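Epimerase (Methylomonas sp. DH-1, PDB 7CJ7) catalyses the manganese-dependent epimerization of ketoses at C3, most actively L-ribulose, and works as a homodimer. Local coordinates at residues 67-78 with 105-116; 90-101 with 137-147. All blocks are in the same frame, centred on the assembly; numbering follows the deposited sequence.

Contact 1 of 2, residues 67-78 with 105-116. With SOL (L-sorbose), chain C.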
loop_
_atom_site.group_PDB
_atom_site.type_symbol
_atom_site.label_atom_id
_atom_site.label_comp_id
_atom_site.label_asym_id
_atom_site.label_seq_id
_atom_site.Cartn_x
_atom_site.Cartn_y
_atom_site.Cartn_z
ATOM N N HIS A 67 23.088 9.818 -8.206
ATOM C CA HIS A 67 22.092 10.698 -7.562
ATOM C C HIS A 67 21.796 10.080 -6.198
ATOM O O HIS A 67 22.268 8.976 -5.930
ATOM C CB HIS A 67 20.847 10.878 -8.441
ATOM C CG HIS A 67 21.117 11.534 -9.749
ATOM N ND1 HIS A 67 21.720 12.786 -9.843
ATOM C CD2 HIS A 67 20.856 11.136 -11.013
ATOM C CE1 HIS A 67 21.807 13.127 -11.117
ATOM N NE2 HIS A 67 21.283 12.129 -11.855
ATOM N N ALA A 68 21.056 10.762 -5.344
ATOM C CA ALA A 68 20.789 10.255 -3.983
ATOM C C ALA A 68 19.305 10.402 -3.664
ATOM O O ALA A 68 18.703 11.386 -4.059
ATOM C CB ALA A 68 21.647 10.984 -2.984
ATOM N N SER A 69 18.765 9.435 -2.940
ATOM C CA SER A 69 17.395 9.476 -2.394
ATOM C C SER A 69 17.488 9.178 -0.901
ATOM O O SER A 69 18.470 8.540 -0.472
ATOM C CB SER A 69 16.490 8.508 -3.118
ATOM O OG SER A 69 16.899 7.168 -2.901
ATOM N N LEU A 70 16.514 9.643 -0.129
ATOM C CA LEU A 70 16.401 9.203 1.276
ATOM C C LEU A 70 14.958 9.361 1.732
ATOM O O LEU A 70 14.161 9.945 1.006
ATOM C CB LEU A 70 17.365 10.016 2.137
ATOM C CG LEU A 70 17.098 11.517 2.170
ATOM C CD1 LEU A 70 16.027 11.861 3.196
ATOM C CD2 LEU A 70 18.375 12.288 2.443
ATOM N N GLY A 71 14.657 8.751 2.865
ATOM C CA GLY A 71 13.477 9.048 3.677
ATOM C C GLY A 71 13.921 9.518 5.038
ATOM O O GLY A 71 14.941 9.020 5.529
ATOM N N LEU A 72 13.211 10.468 5.632
ATOM C CA LEU A 72 13.493 10.848 7.033
ATOM C C LEU A 72 12.892 9.778 7.955
ATOM O O LEU A 72 12.214 8.877 7.464
ATOM C CB LEU A 72 12.917 12.240 7.289
ATOM C CG LEU A 72 13.457 13.326 6.361
ATOM C CD1 LEU A 72 12.681 14.614 6.547
ATOM C CD2 LEU A 72 14.945 13.556 6.598
ATOM N N SER A 73 13.165 9.869 9.247
ATOM C CA SER A 73 12.609 8.983 10.292
ATOM C C SER A 73 11.894 9.848 11.330
ATOM O O SER A 73 11.914 11.091 11.166
ATOM C CB SER A 73 13.700 8.155 10.907
ATOM O OG SER A 73 14.573 8.978 11.659
ATOM N N ALA A 74 11.251 9.229 12.324
ATOM C CA ALA A 74 10.554 9.949 13.414
ATOM C C ALA A 74 11.508 10.985 14.024
ATOM O O ALA A 74 11.075 12.106 14.291
ATOM C CB ALA A 74 10.039 8.976 14.453
ATOM N N ALA A 75 12.786 10.644 14.189
ATOM C CA ALA A 75 13.770 11.502 14.894
ATOM C C ALA A 75 14.110 12.750 14.058
ATOM O O ALA A 75 14.611 13.729 14.642
ATOM C CB ALA A 75 14.998 10.687 15.216
ATOM N N THR A 76 13.839 12.731 12.750
ATOM C CA THR A 76 14.274 13.773 11.784
ATOM C C THR A 76 13.094 14.290 10.945
ATOM O O THR A 76 13.343 14.902 9.898
ATOM C CB THR A 76 15.387 13.235 10.876
ATOM O OG1 THR A 76 14.959 12.006 10.293
ATOM C CG2 THR A 76 16.687 13.004 11.608
ATOM N N ASP A 77 11.860 14.088 11.405
ATOM C CA ASP A 77 10.626 14.411 10.643
ATOM C C ASP A 77 10.407 15.928 10.587
ATOM O O ASP A 77 9.995 16.491 11.606
ATOM C CB ASP A 77 9.427 13.718 11.282
ATOM C CG ASP A 77 8.138 13.846 10.489
ATOM O OD1 ASP A 77 8.117 14.636 9.517
ATOM O OD2 ASP A 77 7.160 13.143 10.852
ATOM N N VAL A 78 10.620 16.554 9.431
ATOM C CA VAL A 78 10.534 18.036 9.259
ATOM C C VAL A 78 9.080 18.524 9.289
ATOM O O VAL A 78 8.907 19.760 9.279
ATOM C CB VAL A 78 11.242 18.513 7.980
ATOM C CG1 VAL A 78 12.750 18.354 8.104
ATOM C CG2 VAL A 78 10.698 17.841 6.720
ATOM N N GLY A 105 26.859 14.737 -7.925
ATOM C CA GLY A 105 25.444 14.515 -8.277
ATOM C C GLY A 105 24.665 15.814 -8.246
ATOM O O GLY A 105 25.156 16.770 -7.642
ATOM N N SER A 106 23.491 15.849 -8.880
ATOM C CA SER A 106 22.672 17.080 -9.038
ATOM C C SER A 106 21.219 16.850 -8.614
ATOM O O SER A 106 20.431 17.805 -8.738
ATOM C CB SER A 106 22.748 17.576 -10.453
ATOM O OG SER A 106 22.425 16.533 -11.354
ATOM N N GLU A 107 20.853 15.647 -8.154
ATOM C CA GLU A 107 19.445 15.346 -7.769
ATOM C C GLU A 107 19.397 14.696 -6.387
ATOM O O GLU A 107 19.997 13.616 -6.213
ATOM C CB GLU A 107 18.784 14.430 -8.799
ATOM C CG GLU A 107 18.799 14.993 -10.205
ATOM C CD GLU A 107 17.895 16.195 -10.431
ATOM O OE1 GLU A 107 16.980 16.422 -9.599
ATOM O OE2 GLU A 107 18.097 16.900 -11.454
ATOM N N LEU A 108 18.721 15.356 -5.440
ATOM C CA LEU A 108 18.357 14.759 -4.137
ATOM C C LEU A 108 16.856 14.500 -4.172
ATOM O O LEU A 108 16.098 15.466 -4.313
ATOM C CB LEU A 108 18.714 15.705 -2.990
ATOM C CG LEU A 108 18.316 15.180 -1.613
ATOM C CD1 LEU A 108 19.138 13.953 -1.279
ATOM C CD2 LEU A 108 18.477 16.235 -0.537
ATOM N N CYS A 109 16.444 13.236 -4.118
ATOM C CA CYS A 109 15.030 12.862 -4.347
ATOM C C CYS A 109 14.545 11.912 -3.249
ATOM O O CYS A 109 15.285 11.655 -2.285
ATOM C CB CYS A 109 14.858 12.283 -5.746
ATOM S SG CYS A 109 15.616 10.653 -5.963
ATOM N N GLY A 110 13.295 11.477 -3.352
ATOM C CA GLY A 110 12.689 10.579 -2.362
ATOM C C GLY A 110 11.815 11.321 -1.363
ATOM O O GLY A 110 11.335 12.437 -1.652
ATOM N N VAL A 111 11.581 10.687 -0.223
ATOM C CA VAL A 111 10.656 11.202 0.815
ATOM C C VAL A 111 11.465 12.111 1.738
ATOM O O VAL A 111 11.788 11.711 2.873
ATOM C CB VAL A 111 9.943 10.041 1.527
ATOM C CG1 VAL A 111 8.961 10.556 2.572
ATOM C CG2 VAL A 111 9.226 9.164 0.511
ATOM N N ILE A 112 11.789 13.300 1.235
ATOM C CA ILE A 112 12.701 14.264 1.913
ATOM C C ILE A 112 11.880 15.270 2.721
ATOM O O ILE A 112 12.492 16.095 3.395
ATOM C CB ILE A 112 13.614 14.959 0.886
ATOM C CG1 ILE A 112 12.817 15.593 -0.256
ATOM C CG2 ILE A 112 14.666 13.995 0.360
ATOM C CD1 ILE A 112 13.664 16.407 -1.208
ATOM N N TYR A 113 10.547 15.203 2.645
ATOM C CA TYR A 113 9.633 16.243 3.177
ATOM C C TYR A 113 8.878 15.725 4.411
ATOM O O TYR A 113 8.083 16.482 4.984
ATOM C CB TYR A 113 8.656 16.675 2.080
ATOM C CG TYR A 113 7.919 15.516 1.474
ATOM C CD1 TYR A 113 6.752 15.045 2.051
ATOM C CD2 TYR A 113 8.408 14.856 0.357
ATOM C CE1 TYR A 113 6.073 13.959 1.525
ATOM C CE2 TYR A 113 7.731 13.779 -0.190
ATOM C CZ TYR A 113 6.568 13.319 0.405
ATOM O OH TYR A 113 5.894 12.252 -0.113
ATOM N N CYS A 114 9.135 14.491 4.830
ATOM C CA CYS A 114 8.483 13.885 6.020
ATOM C C CYS A 114 9.188 12.584 6.417
ATOM O O CYS A 114 10.110 12.149 5.693
ATOM C CB CYS A 114 7.017 13.598 5.745
ATOM S SG CYS A 114 6.770 12.238 4.582
ATOM N N ALA A 115 8.765 11.982 7.528
ATOM C CA ALA A 115 9.213 10.630 7.928
ATOM C C ALA A 115 8.629 9.616 6.939
ATOM O O ALA A 115 7.407 9.649 6.673
ATOM C CB ALA A 115 8.809 10.336 9.350
ATOM N N LEU A 116 9.479 8.768 6.370
ATOM C CA LEU A 116 9.044 7.657 5.487
ATOM C C LEU A 116 8.448 6.576 6.383
ATOM O O LEU A 116 9.190 6.066 7.243
ATOM C CB LEU A 116 10.249 7.125 4.710
ATOM C CG LEU A 116 9.966 5.951 3.778
ATOM C CD1 LEU A 116 9.017 6.352 2.674
ATOM C CD2 LEU A 116 11.257 5.401 3.193
HETATM C C1 SOL C . 9.852 4.268 -1.051
HETATM O O1 SOL C . 8.702 3.464 -1.167
HETATM C C2 SOL C . 10.405 4.645 -2.388
HETATM O O2 SOL C . 9.699 4.613 -3.381
HETATM C C3 SOL C . 11.877 5.018 -2.484
HETATM O O3 SOL C . 12.136 5.752 -3.659
HETATM C C4 SOL C . 12.335 5.798 -1.256
HETATM O O4 SOL C . 11.593 7.016 -1.165
HETATM C C5 SOL C . 13.826 6.143 -1.270
HETATM O O5 SOL C . 14.118 7.021 -0.183
HETATM C C6 SOL C . 14.729 4.931 -1.171
HETATM O O6 SOL C . 16.103 5.322 -1.237
HETATM O O HOH W 1 11.694 6.225 7.949
#
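One face of the His-67 imidazole is covered by the aliphatic part of Glu-107, whose CG makes a CH-pi contact 3.9 Å from the ring centroid, displaced toward the rim. At the ring edge Ser-106 OG lies 3.5 Å from His-67 CE1. Glu-107 sets CG anti to its carbonyl carbon (chi1 -57°), over the imidazole, and the bend at the next bond turns the carboxylate off to Lys-5 and Asn-148; His-67 NE2 is bound by Glu-8. With an alanine at His-67, the Glu-107 methylenes would probably lose the surface they lie on and Glu-8 its imidazole partner. Parallel pairing follows: Ala-68 N donates almost straight to Glu-107 O (3.2 Å), and Cys-109 N to Ala-68 O (2.9 Å). Ser-69 and Cys-109 share the sheet face toward the barrel interior, CB to SG 3.7 Å, and Ser-69 OG accepts a 2.6 Å hydrogen bond from O6 of L-sorbose. Gly-110 has positive phi, where a CB would strike Leu-70 O. Beyond the corner at 110-114, Leu-116 N reaches Leu-72 O at 2.9 Å, and a water donates to the carbonyls of both residues. Toward the helices, Leu-70 CD1 meets Ile-112 CG2 at 3.8 Å. These neighbouring barrel strands are joined through helix 83-102, which packs on Leu-70 and Leu-108, while helix 125-143 packs on Ile-112.

Contact 2 of 2, residues 90-101 with 137-147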
loop_
_atom_site.group_PDB
_atom_site.type_symbol
_atom_site.label_atom_id
_atom_site.label_comp_id
_atom_site.label_asym_id
_atom_site.label_seq_id
_atom_site.Cartn_x
_atom_site.Cartn_y
_atom_site.Cartn_z
ATOM N N ASP A 90 16.495 19.102 9.241
ATOM C CA ASP A 90 17.204 20.136 8.439
ATOM C C ASP A 90 18.680 19.729 8.346
ATOM O O ASP A 90 19.254 19.810 7.241
ATOM C CB ASP A 90 17.077 21.538 9.048
ATOM C CG ASP A 90 15.721 22.216 8.891
ATOM O OD1 ASP A 90 14.843 21.657 8.188
ATOM O OD2 ASP A 90 15.542 23.305 9.496
ATOM N N GLU A 91 19.262 19.296 9.470
ATOM C CA GLU A 91 20.698 18.926 9.587
ATOM C C GLU A 91 20.974 17.686 8.728
ATOM O O GLU A 91 21.950 17.706 7.964
ATOM C CB GLU A 91 21.058 18.726 11.055
ATOM C CG GLU A 91 22.468 18.227 11.282
ATOM C CD GLU A 91 22.734 17.851 12.735
ATOM O OE1 GLU A 91 22.133 16.861 13.232
ATOM O OE2 GLU A 91 23.520 18.562 13.375
ATOM N N LEU A 92 20.127 16.659 8.806
ATOM C CA LEU A 92 20.278 15.446 7.957
ATOM C C LEU A 92 20.206 15.856 6.478
ATOM O O LEU A 92 21.026 15.384 5.679
ATOM C CB LEU A 92 19.209 14.412 8.315
ATOM C CG LEU A 92 19.447 13.016 7.735
ATOM C CD1 LEU A 92 18.773 11.949 8.583
ATOM C CD2 LEU A 92 18.965 12.936 6.301
ATOM N N LEU A 93 19.252 16.701 6.097
ATOM C CA LEU A 93 19.070 17.056 4.663
ATOM C C LEU A 93 20.275 17.874 4.162
ATOM O O LEU A 93 20.695 17.686 2.991
ATOM C CB LEU A 93 17.749 17.807 4.508
ATOM C CG LEU A 93 16.501 16.953 4.722
ATOM C CD1 LEU A 93 15.280 17.833 4.935
ATOM C CD2 LEU A 93 16.288 15.986 3.556
ATOM N N ARG A 94 20.833 18.742 5.003
ATOM C CA ARG A 94 22.060 19.507 4.654
ATOM C C ARG A 94 23.207 18.516 4.415
ATOM O O ARG A 94 23.912 18.649 3.405
ATOM C CB ARG A 94 22.384 20.543 5.740
ATOM C CG ARG A 94 21.476 21.770 5.724
ATOM C CD ARG A 94 22.101 22.917 6.500
ATOM N NE ARG A 94 22.376 22.526 7.876
ATOM C CZ ARG A 94 21.514 22.644 8.882
ATOM N NH1 ARG A 94 20.330 23.190 8.672
ATOM N NH2 ARG A 94 21.842 22.238 10.098
ATOM N N LYS A 95 23.371 17.531 5.296
ATOM C CA LYS A 95 24.469 16.537 5.184
ATOM C C LYS A 95 24.286 15.724 3.895
ATOM O O LYS A 95 25.299 15.490 3.199
ATOM C CB LYS A 95 24.512 15.621 6.408
ATOM C CG LYS A 95 25.666 14.629 6.411
ATOM C CD LYS A 95 27.030 15.287 6.494
ATOM C CE LYS A 95 28.162 14.296 6.354
ATOM N NZ LYS A 95 29.478 14.976 6.329
ATOM N N ALA A 96 23.051 15.324 3.579
ATOM C CA ALA A 96 22.729 14.541 2.364
ATOM C C ALA A 96 23.081 15.382 1.134
ATOM O O ALA A 96 23.711 14.852 0.205
ATOM C CB ALA A 96 21.285 14.109 2.357
ATOM N N THR A 97 22.728 16.664 1.153
ATOM C CA THR A 97 23.060 17.616 0.061
ATOM C C THR A 97 24.583 17.675 -0.100
ATOM O O THR A 97 25.063 17.620 -1.235
ATOM C CB THR A 97 22.447 18.994 0.328
ATOM O OG1 THR A 97 21.029 18.846 0.447
ATOM C CG2 THR A 97 22.767 19.984 -0.765
ATOM N N ASP A 98 25.313 17.781 1.006
ATOM C CA ASP A 98 26.793 17.900 1.011
ATOM C C ASP A 98 27.401 16.643 0.381
ATOM O O ASP A 98 28.353 16.763 -0.411
ATOM C CB ASP A 98 27.331 18.101 2.426
ATOM C CG ASP A 98 27.000 19.449 3.060
ATOM O OD1 ASP A 98 26.518 20.357 2.343
ATOM O OD2 ASP A 98 27.260 19.588 4.265
ATOM N N VAL A 99 26.892 15.472 0.745
ATOM C CA VAL A 99 27.405 14.176 0.226
ATOM C C VAL A 99 27.151 14.138 -1.279
ATOM O O VAL A 99 28.071 13.788 -2.026
ATOM C CB VAL A 99 26.757 12.978 0.935
ATOM C CG1 VAL A 99 27.040 11.673 0.201
ATOM C CG2 VAL A 99 27.223 12.895 2.377
ATOM N N LEU A 100 25.937 14.506 -1.701
ATOM C CA LEU A 100 25.552 14.481 -3.130
ATOM C C LEU A 100 26.486 15.409 -3.913
ATOM O O LEU A 100 27.006 14.982 -4.945
ATOM C CB LEU A 100 24.094 14.911 -3.257
ATOM C CG LEU A 100 23.556 15.027 -4.679
ATOM C CD1 LEU A 100 23.570 13.683 -5.391
ATOM C CD2 LEU A 100 22.150 15.596 -4.651
ATOM N N TYR A 101 26.718 16.628 -3.423
ATOM C CA TYR A 101 27.624 17.606 -4.082
ATOM C C TYR A 101 29.023 16.995 -4.227
ATOM O O TYR A 101 29.630 17.111 -5.313
ATOM C CB TYR A 101 27.707 18.919 -3.305
ATOM C CG TYR A 101 28.681 19.906 -3.904
ATOM C CD1 TYR A 101 28.308 20.744 -4.940
ATOM C CD2 TYR A 101 29.984 19.977 -3.451
ATOM C CE1 TYR A 101 29.198 21.649 -5.494
ATOM C CE2 TYR A 101 30.891 20.864 -4.000
ATOM C CZ TYR A 101 30.496 21.705 -5.024
ATOM O OH TYR A 101 31.390 22.593 -5.542
ATOM N N ARG A 137 13.778 25.861 2.847
ATOM C CA ARG A 137 15.141 26.001 3.422
ATOM C C ARG A 137 16.092 25.041 2.687
ATOM O O ARG A 137 17.223 25.456 2.350
ATOM C CB ARG A 137 15.122 25.765 4.937
ATOM C CG ARG A 137 14.294 26.778 5.714
ATOM C CD ARG A 137 14.542 26.693 7.210
ATOM N NE ARG A 137 14.166 25.405 7.779
ATOM C CZ ARG A 137 12.942 25.080 8.175
ATOM N NH1 ARG A 137 11.952 25.938 8.047
ATOM N NH2 ARG A 137 12.700 23.887 8.688
ATOM N N LEU A 138 15.657 23.804 2.437
ATOM C CA LEU A 138 16.498 22.792 1.753
ATOM C C LEU A 138 16.745 23.239 0.309
ATOM O O LEU A 138 17.889 23.183 -0.130
ATOM C CB LEU A 138 15.814 21.430 1.779
ATOM C CG LEU A 138 16.515 20.357 0.947
ATOM C CD1 LEU A 138 17.952 20.160 1.410
ATOM C CD2 LEU A 138 15.746 19.050 0.997
ATOM N N ALA A 139 15.706 23.643 -0.419
ATOM C CA ALA A 139 15.856 24.107 -1.818
ATOM C C ALA A 139 16.919 25.213 -1.877
ATOM O O ALA A 139 17.760 25.199 -2.796
ATOM C CB ALA A 139 14.530 24.563 -2.368
ATOM N N ASP A 140 16.889 26.154 -0.934
ATOM C CA ASP A 140 17.801 27.323 -0.934
ATOM C C ASP A 140 19.227 26.836 -0.648
ATOM O O ASP A 140 20.169 27.339 -1.317
ATOM C CB ASP A 140 17.303 28.402 0.031
ATOM C CG ASP A 140 16.029 29.085 -0.444
ATOM O OD1 ASP A 140 15.721 28.981 -1.646
ATOM O OD2 ASP A 140 15.339 29.700 0.398
ATOM N N TYR A 141 19.394 25.890 0.281
ATOM C CA TYR A 141 20.713 25.280 0.602
ATOM C C TYR A 141 21.268 24.540 -0.621
ATOM O O TYR A 141 22.467 24.746 -0.974
ATOM C CB TYR A 141 20.610 24.348 1.812
ATOM C CG TYR A 141 21.940 23.870 2.315
ATOM C CD1 TYR A 141 22.769 24.685 3.071
ATOM C CD2 TYR A 141 22.394 22.602 1.998
ATOM C CE1 TYR A 141 24.005 24.238 3.514
ATOM C CE2 TYR A 141 23.627 22.149 2.428
ATOM C CZ TYR A 141 24.423 22.954 3.214
ATOM O OH TYR A 141 25.646 22.489 3.615
ATOM N N ALA A 142 20.439 23.702 -1.250
ATOM C CA ALA A 142 20.797 22.888 -2.435
ATOM C C ALA A 142 21.143 23.819 -3.599
ATOM O O ALA A 142 22.013 23.465 -4.395
ATOM C CB ALA A 142 19.669 21.951 -2.799
ATOM N N ALA A 143 20.476 24.969 -3.703
ATOM C CA ALA A 143 20.633 25.887 -4.858
ATOM C C ALA A 143 22.075 26.397 -4.888
ATOM O O ALA A 143 22.603 26.644 -5.980
ATOM C CB ALA A 143 19.633 27.016 -4.774
ATOM N N ASP A 144 22.694 26.530 -3.716
ATOM C CA ASP A 144 24.077 27.048 -3.562
ATOM C C ASP A 144 25.082 26.010 -4.086
ATOM O O ASP A 144 26.219 26.412 -4.396
ATOM C CB ASP A 144 24.323 27.449 -2.106
ATOM C CG ASP A 144 23.535 28.679 -1.668
ATOM O OD1 ASP A 144 23.377 29.613 -2.490
ATOM O OD2 ASP A 144 23.083 28.700 -0.505
ATOM N N LYS A 145 24.675 24.740 -4.219
ATOM C CA LYS A 145 25.564 23.618 -4.634
ATOM C C LYS A 145 25.098 23.008 -5.962
ATOM O O LYS A 145 25.521 21.886 -6.271
ATOM C CB LYS A 145 25.596 22.578 -3.513
ATOM C CG LYS A 145 26.199 23.108 -2.223
ATOM C CD LYS A 145 26.575 22.049 -1.226
ATOM C CE LYS A 145 27.419 22.620 -0.104
ATOM N NZ LYS A 145 28.313 21.602 0.492
ATOM N N GLY A 146 24.253 23.717 -6.717
ATOM C CA GLY A 146 23.802 23.297 -8.060
ATOM C C GLY A 146 22.951 22.037 -8.026
ATOM O O GLY A 146 22.970 21.265 -9.003
ATOM N N ILE A 147 22.184 21.846 -6.956
ATOM C CA ILE A 147 21.391 20.606 -6.742
ATOM C C ILE A 147 19.892 20.933 -6.822
ATOM O O ILE A 147 19.441 21.938 -6.229
ATOM C CB ILE A 147 21.813 19.928 -5.426
ATOM C CG1 ILE A 147 23.172 19.229 -5.586
ATOM C CG2 ILE A 147 20.735 18.975 -4.930
ATOM C CD1 ILE A 147 23.873 18.951 -4.287
HETATM O O HOH W 2 29.792 19.076 0.058
#
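Two neighbouring helices of the TIM barrel's outer layer, 83-102 and 125-143, meet here, their short segments running nearly parallel (25°) with axes 10.1 Å apart. The Tyr-141 ring stands at the middle. Over the centre of one face lies Arg-94 CG, a CH-pi contact 3.8 Å from the centroid, with Arg-94 CD over the same face; Asp-98 OD1 comes in at the edge. Tyr-141 points CG away from its own backbone N (chi1 -171°), which carries the ring across to helix 83-102 and brings its hydroxyl to the carboxylate. Asp-98 OD1 accepts twice: Tyr-141 OH donates to its syn lone pair at 2.6 Å, while Lys-145 NZ, 2.9 Å away, forms a salt bridge from above the carboxylate plane. The two donors hold this oxygen and probably favour the ionised carboxylate; the phenol is held by its one bond and by Arg-94 on the ring face. Lys-145 reaches Asp-98 with an extended chain, its CB against Tyr-101 CD1 (3.6 Å), and a water that donates to Asp-98 O also receives a weak bond from NZ. Toward the N-terminal end of segment 90-101, Arg-137 grips Asp-90 side-on in a salt bridge: NH2 donates to the syn lone pair of Asp-90 OD1 at 3.1 Å, and NE meets OD2 from above the carboxylate plane, the two planar groups turned 61° apart.

On the side nearer the barrel, Leu-138 CD1 packs 3.9 Å from Leu-93 CB and also touches Thr-97 OG1, which donates back to Leu-93 O. Thr-97 CG2 fits among Tyr-141, Ala-142 and Ile-147, and Ile-147 CG2 touches Leu-100 CD2 at 3.7 Å. Apolar residues facing the strands, with salt bridges farther out, thus join successive helices of the ring that surrounds the parallel strands in this (beta/alpha)8 barrel.

How the contacts relate
Contact 1 pairs adjacent strands of the barrel and contact 2 the helices outside them, their centres 11 Å apart. Helix 83-102 is the crossover between the strands of contact 1, so the segments alternate along the chain. The layers touch directly: Leu-100 CD2 packs 3.3 Å from Glu-107 O, Ala-96 CB lies 3.4 Å from Leu-70 CD2, and Gly-105 N probably hydrogen-bonds to Leu-100 O. Contact 1 supplies five residues of the L-sorbose pocket, among them Gly-110, whose nearest atom is about 6 Å from the manganese ion held by Glu-152, Asp-185, His-211 and Glu-246. Contact 2 stays behind the strands, the nearest atoms of the Leu-93 side chain and the sugar about 10 Å apart.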